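Local coordinates for protein biotin transporter BioY (Lactococcus lactis subsp. cremoris, PDB 4DVE) that binds biotin within the membrane and probably serves as the substrate-binding S component of an energy-coupling factor ABC transporter for its uptake, at residues F29-I32 against L33-P37; Q51-G54 against I55-G59. One frame throughout, in Å; residues are numbered along the deposited sequence.

Contact 1. Residues F29-I32 against L33-P37; sequences FIII and LGFLP. With BNG (nonyl beta-D-glucopyranoside), chain E.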
loop_
_atom_site.group_PDB
_atom_site.type_symbol
_atom_site.label_atom_id
_atom_site.label_comp_id
_atom_site.label_asym_id
_atom_site.label_seq_id
_atom_site.Cartn_x
_atom_site.Cartn_y
_atom_site.Cartn_z
ATOM N N PHE A 29 -10.607 5.215 0.268
ATOM C CA PHE A 29 -10.660 3.780 0.574
ATOM C C PHE A 29 -9.575 3.360 1.569
ATOM O O PHE A 29 -9.822 2.614 2.532
ATOM C CB PHE A 29 -10.550 2.963 -0.718
ATOM C CG PHE A 29 -10.735 1.498 -0.522
ATOM C CD1 PHE A 29 -11.996 0.977 -0.303
ATOM C CD2 PHE A 29 -9.652 0.642 -0.519
ATOM C CE1 PHE A 29 -12.175 -0.383 -0.104
ATOM C CE2 PHE A 29 -9.826 -0.716 -0.324
ATOM C CZ PHE A 29 -11.085 -1.230 -0.105
ATOM N N ILE A 30 -8.376 3.872 1.354
ATOM C CA ILE A 30 -7.272 3.622 2.252
ATOM C C ILE A 30 -7.591 4.138 3.665
ATOM O O ILE A 30 -7.315 3.459 4.699
ATOM C CB ILE A 30 -5.978 4.251 1.716
ATOM C CG1 ILE A 30 -5.527 3.572 0.409
ATOM C CG2 ILE A 30 -4.875 4.149 2.785
ATOM C CD1 ILE A 30 -4.557 4.417 -0.428
ATOM N N ILE A 31 -8.181 5.332 3.716
ATOM C CA ILE A 31 -8.629 5.941 4.980
ATOM C C ILE A 31 -9.702 5.083 5.662
ATOM O O ILE A 31 -9.597 4.804 6.857
ATOM C CB ILE A 31 -9.134 7.395 4.774
ATOM C CG1 ILE A 31 -7.973 8.315 4.350
ATOM C CG2 ILE A 31 -9.797 7.927 6.059
ATOM C CD1 ILE A 31 -8.388 9.699 3.876
ATOM N N ILE A 32 -10.706 4.642 4.908
ATOM C CA ILE A 32 -11.782 3.784 5.454
ATOM C C ILE A 32 -11.224 2.472 6.068
ATOM O O ILE A 32 -11.658 2.058 7.131
ATOM C CB ILE A 32 -12.864 3.499 4.371
ATOM C CG1 ILE A 32 -13.666 4.787 4.088
ATOM C CG2 ILE A 32 -13.832 2.386 4.804
ATOM C CD1 ILE A 32 -14.469 4.751 2.798
ATOM N N LEU A 33 -10.246 1.847 5.415
ATOM C CA LEU A 33 -9.595 0.651 5.964
ATOM C C LEU A 33 -8.951 0.894 7.332
ATOM O O LEU A 33 -8.905 0.006 8.175
ATOM C CB LEU A 33 -8.562 0.091 4.979
ATOM C CG LEU A 33 -9.072 -0.474 3.636
ATOM C CD1 LEU A 33 -7.863 -0.858 2.785
ATOM C CD2 LEU A 33 -10.021 -1.642 3.800
ATOM N N GLY A 34 -8.471 2.105 7.549
ATOM C CA GLY A 34 -7.949 2.517 8.838
ATOM C C GLY A 34 -8.966 2.644 9.966
ATOM O O GLY A 34 -8.561 2.804 11.115
ATOM N N PHE A 35 -10.267 2.559 9.663
ATOM C CA PHE A 35 -11.317 2.627 10.703
ATOM C C PHE A 35 -11.420 1.315 11.487
ATOM O O PHE A 35 -12.023 1.284 12.559
ATOM C CB PHE A 35 -12.717 2.940 10.117
ATOM C CG PHE A 35 -12.844 4.277 9.433
ATOM C CD1 PHE A 35 -11.960 5.316 9.676
ATOM C CD2 PHE A 35 -13.904 4.503 8.554
ATOM C CE1 PHE A 35 -12.115 6.545 9.048
ATOM C CE2 PHE A 35 -14.065 5.730 7.924
ATOM C CZ PHE A 35 -13.164 6.752 8.172
ATOM N N LEU A 36 -10.879 0.231 10.934
ATOM C CA LEU A 36 -10.682 -1.005 11.697
ATOM C C LEU A 36 -9.555 -0.840 12.707
ATOM O O LEU A 36 -8.457 -0.463 12.342
ATOM C CB LEU A 36 -10.290 -2.159 10.791
ATOM C CG LEU A 36 -11.386 -3.087 10.307
ATOM C CD1 LEU A 36 -11.965 -2.505 9.030
ATOM C CD2 LEU A 36 -10.796 -4.479 10.072
ATOM N N PRO A 37 -9.802 -1.169 13.978
ATOM C CA PRO A 37 -8.681 -1.109 14.927
ATOM C C PRO A 37 -7.596 -2.144 14.581
ATOM O O PRO A 37 -7.892 -3.172 13.969
ATOM C CB PRO A 37 -9.342 -1.461 16.262
ATOM C CG PRO A 37 -10.483 -2.334 15.878
ATOM C CD PRO A 37 -11.012 -1.736 14.597
HETATM C C1 BNG E . -7.271 13.481 -3.226
HETATM C C2 BNG E . -6.739 12.683 -4.412
HETATM C C3 BNG E . -5.961 13.579 -5.368
HETATM C C4 BNG E . -6.756 14.834 -5.709
HETATM C C5 BNG E . -7.286 15.503 -4.447
HETATM C C6 BNG E . -8.144 16.715 -4.790
HETATM C "C1'" BNG E . -8.680 13.355 -1.335
HETATM C "C2'" BNG E . -9.884 12.577 -0.820
HETATM C "C3'" BNG E . -9.981 12.665 0.699
HETATM C "C4'" BNG E . -11.038 11.706 1.235
HETATM C "C5'" BNG E . -11.203 11.863 2.742
HETATM C "C6'" BNG E . -12.072 10.748 3.314
HETATM C "C7'" BNG E . -12.489 11.062 4.746
HETATM C "C8'" BNG E . -13.136 9.850 5.405
HETATM C "C9'" BNG E . -14.279 9.321 4.565
HETATM O O1 BNG E . -8.070 12.634 -2.404
HETATM O O2 BNG E . -5.885 11.636 -3.937
HETATM O O3 BNG E . -5.673 12.856 -6.571
HETATM O O4 BNG E . -5.916 15.751 -6.419
HETATM O O5 BNG E . -8.063 14.567 -3.702
HETATM O O6 BNG E . -8.954 17.062 -3.662
#

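Contact 2. Residues Q51-G54 against I55-G59; sequences QNMG and IMMAG. With BTN (biotin), chain D.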
loop_
_atom_site.group_PDB
_atom_site.type_symbol
_atom_site.label_atom_id
_atom_site.label_comp_id
_atom_site.label_asym_id
_atom_site.label_seq_id
_atom_site.Cartn_x
_atom_site.Cartn_y
_atom_site.Cartn_z
ATOM N N GLN A 51 -5.013 -1.660 6.681
ATOM C CA GLN A 51 -4.865 -0.490 5.805
ATOM C C GLN A 51 -3.799 -0.636 4.696
ATOM O O GLN A 51 -3.929 -0.045 3.611
ATOM C CB GLN A 51 -4.647 0.755 6.690
ATOM C CG GLN A 51 -4.504 2.061 5.987
ATOM C CD GLN A 51 -4.611 3.263 6.928
ATOM O OE1 GLN A 51 -5.567 4.063 6.834
ATOM N NE2 GLN A 51 -3.634 3.419 7.800
ATOM N N ASN A 52 -2.741 -1.420 4.957
ATOM C CA ASN A 52 -1.742 -1.659 3.943
ATOM C C ASN A 52 -2.288 -2.342 2.676
ATOM O O ASN A 52 -1.693 -2.226 1.612
ATOM C CB ASN A 52 -0.494 -2.373 4.491
ATOM C CG ASN A 52 -0.787 -3.743 5.036
ATOM O OD1 ASN A 52 -1.798 -3.938 5.710
ATOM N ND2 ASN A 52 0.116 -4.705 4.769
HETATM N N MSE A 53 -3.433 -3.010 2.760
HETATM C CA MSE A 53 -4.050 -3.576 1.555
HETATM C C MSE A 53 -4.391 -2.496 0.516
HETATM O O MSE A 53 -4.253 -2.706 -0.717
HETATM C CB MSE A 53 -5.307 -4.350 1.956
HETATM C CG MSE A 53 -5.943 -5.001 0.724
HETATM SE SE MSE A 53 -7.448 -6.181 1.230
HETATM C CE MSE A 53 -8.727 -4.758 1.676
ATOM N N GLY A 54 -4.904 -1.361 0.984
ATOM C CA GLY A 54 -5.272 -0.273 0.075
ATOM C C GLY A 54 -4.047 0.294 -0.645
ATOM O O GLY A 54 -4.137 0.735 -1.797
ATOM N N ILE A 55 -2.926 0.320 0.071
ATOM C CA ILE A 55 -1.662 0.741 -0.474
ATOM C C ILE A 55 -1.261 -0.191 -1.615
ATOM O O ILE A 55 -0.763 0.261 -2.632
ATOM C CB ILE A 55 -0.522 0.737 0.576
ATOM C CG1 ILE A 55 -0.893 1.574 1.814
ATOM C CG2 ILE A 55 0.776 1.247 -0.058
ATOM C CD1 ILE A 55 -1.314 3.002 1.504
HETATM N N MSE A 56 -1.520 -1.482 -1.442
HETATM C CA MSE A 56 -1.181 -2.486 -2.439
HETATM C C MSE A 56 -1.998 -2.350 -3.694
HETATM O O MSE A 56 -1.489 -2.601 -4.802
HETATM C CB MSE A 56 -1.435 -3.903 -1.910
HETATM C CG MSE A 56 -0.480 -4.283 -0.816
HETATM SE SE MSE A 56 -0.854 -6.125 -0.197
HETATM C CE MSE A 56 -0.326 -5.910 1.694
HETATM N N MSE A 57 -3.272 -2.000 -3.542
HETATM C CA MSE A 57 -4.193 -1.892 -4.677
HETATM C C MSE A 57 -4.003 -0.681 -5.568
HETATM O O MSE A 57 -4.344 -0.730 -6.763
HETATM C CB MSE A 57 -5.620 -1.799 -4.138
HETATM C CG MSE A 57 -6.102 -3.108 -3.515
HETATM SE SE MSE A 57 -7.732 -2.785 -2.437
HETATM C CE MSE A 57 -8.785 -1.951 -3.885
ATOM N N ALA A 58 -3.496 0.414 -4.997
ATOM C CA ALA A 58 -3.426 1.721 -5.668
ATOM C C ALA A 58 -2.663 1.694 -6.997
ATOM O O ALA A 58 -3.145 2.230 -8.009
ATOM C CB ALA A 58 -2.816 2.764 -4.727
ATOM N N GLY A 59 -1.465 1.111 -6.983
ATOM C CA GLY A 59 -0.634 0.987 -8.201
ATOM C C GLY A 59 -1.186 0.056 -9.273
ATOM O O GLY A 59 -0.972 0.274 -10.468
HETATM C C11 BTN D . 0.598 2.851 11.398
HETATM O O11 BTN D . -0.630 3.045 11.245
HETATM O O12 BTN D . 1.214 3.462 12.283
HETATM C C10 BTN D . 1.374 1.878 10.491
HETATM C C9 BTN D . 1.249 0.415 10.926
HETATM C C8 BTN D . 2.104 -0.496 10.015
HETATM C C7 BTN D . 1.761 -1.979 10.229
HETATM C C2 BTN D . 2.555 -2.904 9.325
HETATM S S1 BTN D . 2.077 -2.691 7.601
HETATM C C6 BTN D . 2.810 -4.254 7.172
HETATM C C5 BTN D . 2.609 -5.217 8.369
HETATM N N1 BTN D . 1.379 -5.955 8.235
HETATM C C3 BTN D . 0.487 -5.654 9.174
HETATM O O3 BTN D . -0.635 -6.151 9.284
HETATM N N2 BTN D . 1.029 -4.731 9.988
HETATM C C4 BTN D . 2.383 -4.386 9.633
#

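Contact 1. Residues F29-I32 against L33-P37
Leu33 packs against Phe29 one turn earlier, where helix 13-33 runs out, a compact example of how a helix end is closed by side chains as well as by backbone bonds. Its CB starts 3.6 Å from the Ile30 carbonyl O. Because CG stands anti to its own carbonyl carbon (chi1 -66°), the branch leans back toward the preceding turn, and CG comes to 3.4 Å from Phe29 O while lying over one face of the Phe29 ring. From there the methyls divide the ring's far end between them: CD1 meets Phe29 CE2 at 3.7 Å, and CD2 approaches Phe29 CZ at 4.1 Å. With an alanine here, that face of the Phe29 ring would probably lose its aliphatic partner and a gap would open toward Leu50 and Met53.

The backbone ends in step with this. Leu33 N gives a regular helical bond to Phe29 O (3.0 Å), whereas Gly34 N makes two weak bonds, to Ile30 O and Ile31 O. Phe35 N then binds Ile32 O at 2.9 Å, reaching it from above the carbonyl plane, 57° out. A type I turn from Leu33 to Leu36 leads the chain away. Within it the Phe35 ring folds back so that Ile32 CA sits over its face, a CH-pi contact 4.0 Å from the ring centroid and 17° off the normal; Ile31 O lies over the same face, and C8' of a bound nonyl glucoside tail reaches the ring's edge.

Ile31 CD1 touches the same alkyl tail at C5', 3.7 Å away. The hydrogen bonds here are all made by the main chain, and the side chains offer only hydrocarbon, which suits a predicted membrane-spanning segment where the detergent tail probably occupies lipid space.

Contact 2. Residues Q51-G54 against I55-G59
Asn52 and Met56 run alongside each other in the same direction across one turn near the beginning of helix 52-80, in the i to i+4 spacing of an alpha helix. Asn52 is the member that faces the ligand: its CB is 4.0 Å from the thioether S1 of biotin, and its ND2 comes to 3.6 Å from biotin C6, so the amide packs against the sulfur-bearing ring. On the other side of that amide, the Met56 methyl CE rests 3.3 Å from Asn52 ND2.

The amide reaches this place because chi1 of 62° tucks CG in between the residue's own N and C, a crowded rotamer. Its rotation is fixed by charged neighbours on helix 170-189: OD1 accepts a hydrogen bond from Lys176 NZ, and ND2 donates to Asp173 OD1. That same Asp173 oxygen also binds biotin, and biotin is also hydrogen-bonded to Ser99 OG, Pro47 O and Ile49 N. Both polar ends of the buried amide are thus satisfied, and Asn52 joins Lys176 and Asp173 through its two amide ends while packing against the ligand.

Behind this shell the main chain sets the spacing. Met56 N binds Asn52 O at 3.1 Å, and Met57 N binds Met53 O at the same length; Ala58 N to Gly54 O is weak. Met56 CG passes 3.4 Å from Asn52 O, and a bend at chi3 (-148°) brings CE to the amide. Ile55 packs alongside, its CB 3.4 Å from Asn52 O. Met53, Met56 and Met57 are all selenomethionine, a label rather than the natural residue, and one turn apart the Met53 CG and Met57 SE atoms stand 4.3 Å from each other.

In the fold
Contact 1 closes helix 13-33 and contact 2 lies near the beginning of helix 52-80, the next helix in the chain; their centres lie 11 Å apart and they touch directly. Leu33 CD1 comes to 3.5 Å from Gly54 N, where the glycine, lacking a side chain, lets the leucine methyl reach the main chain, and Phe29 CE2 meets Met57 SE at 3.6 Å. Contact 2 is buried near the middle of the chain and its Asn52 belongs to the biotin pocket, whereas contact 1 is partly exposed and meets a detergent tail through Ile31 and the edge of the Phe35 ring. Between nearest atoms, Gly34 is about 8 Å from biotin, at its carboxylate end, without touching.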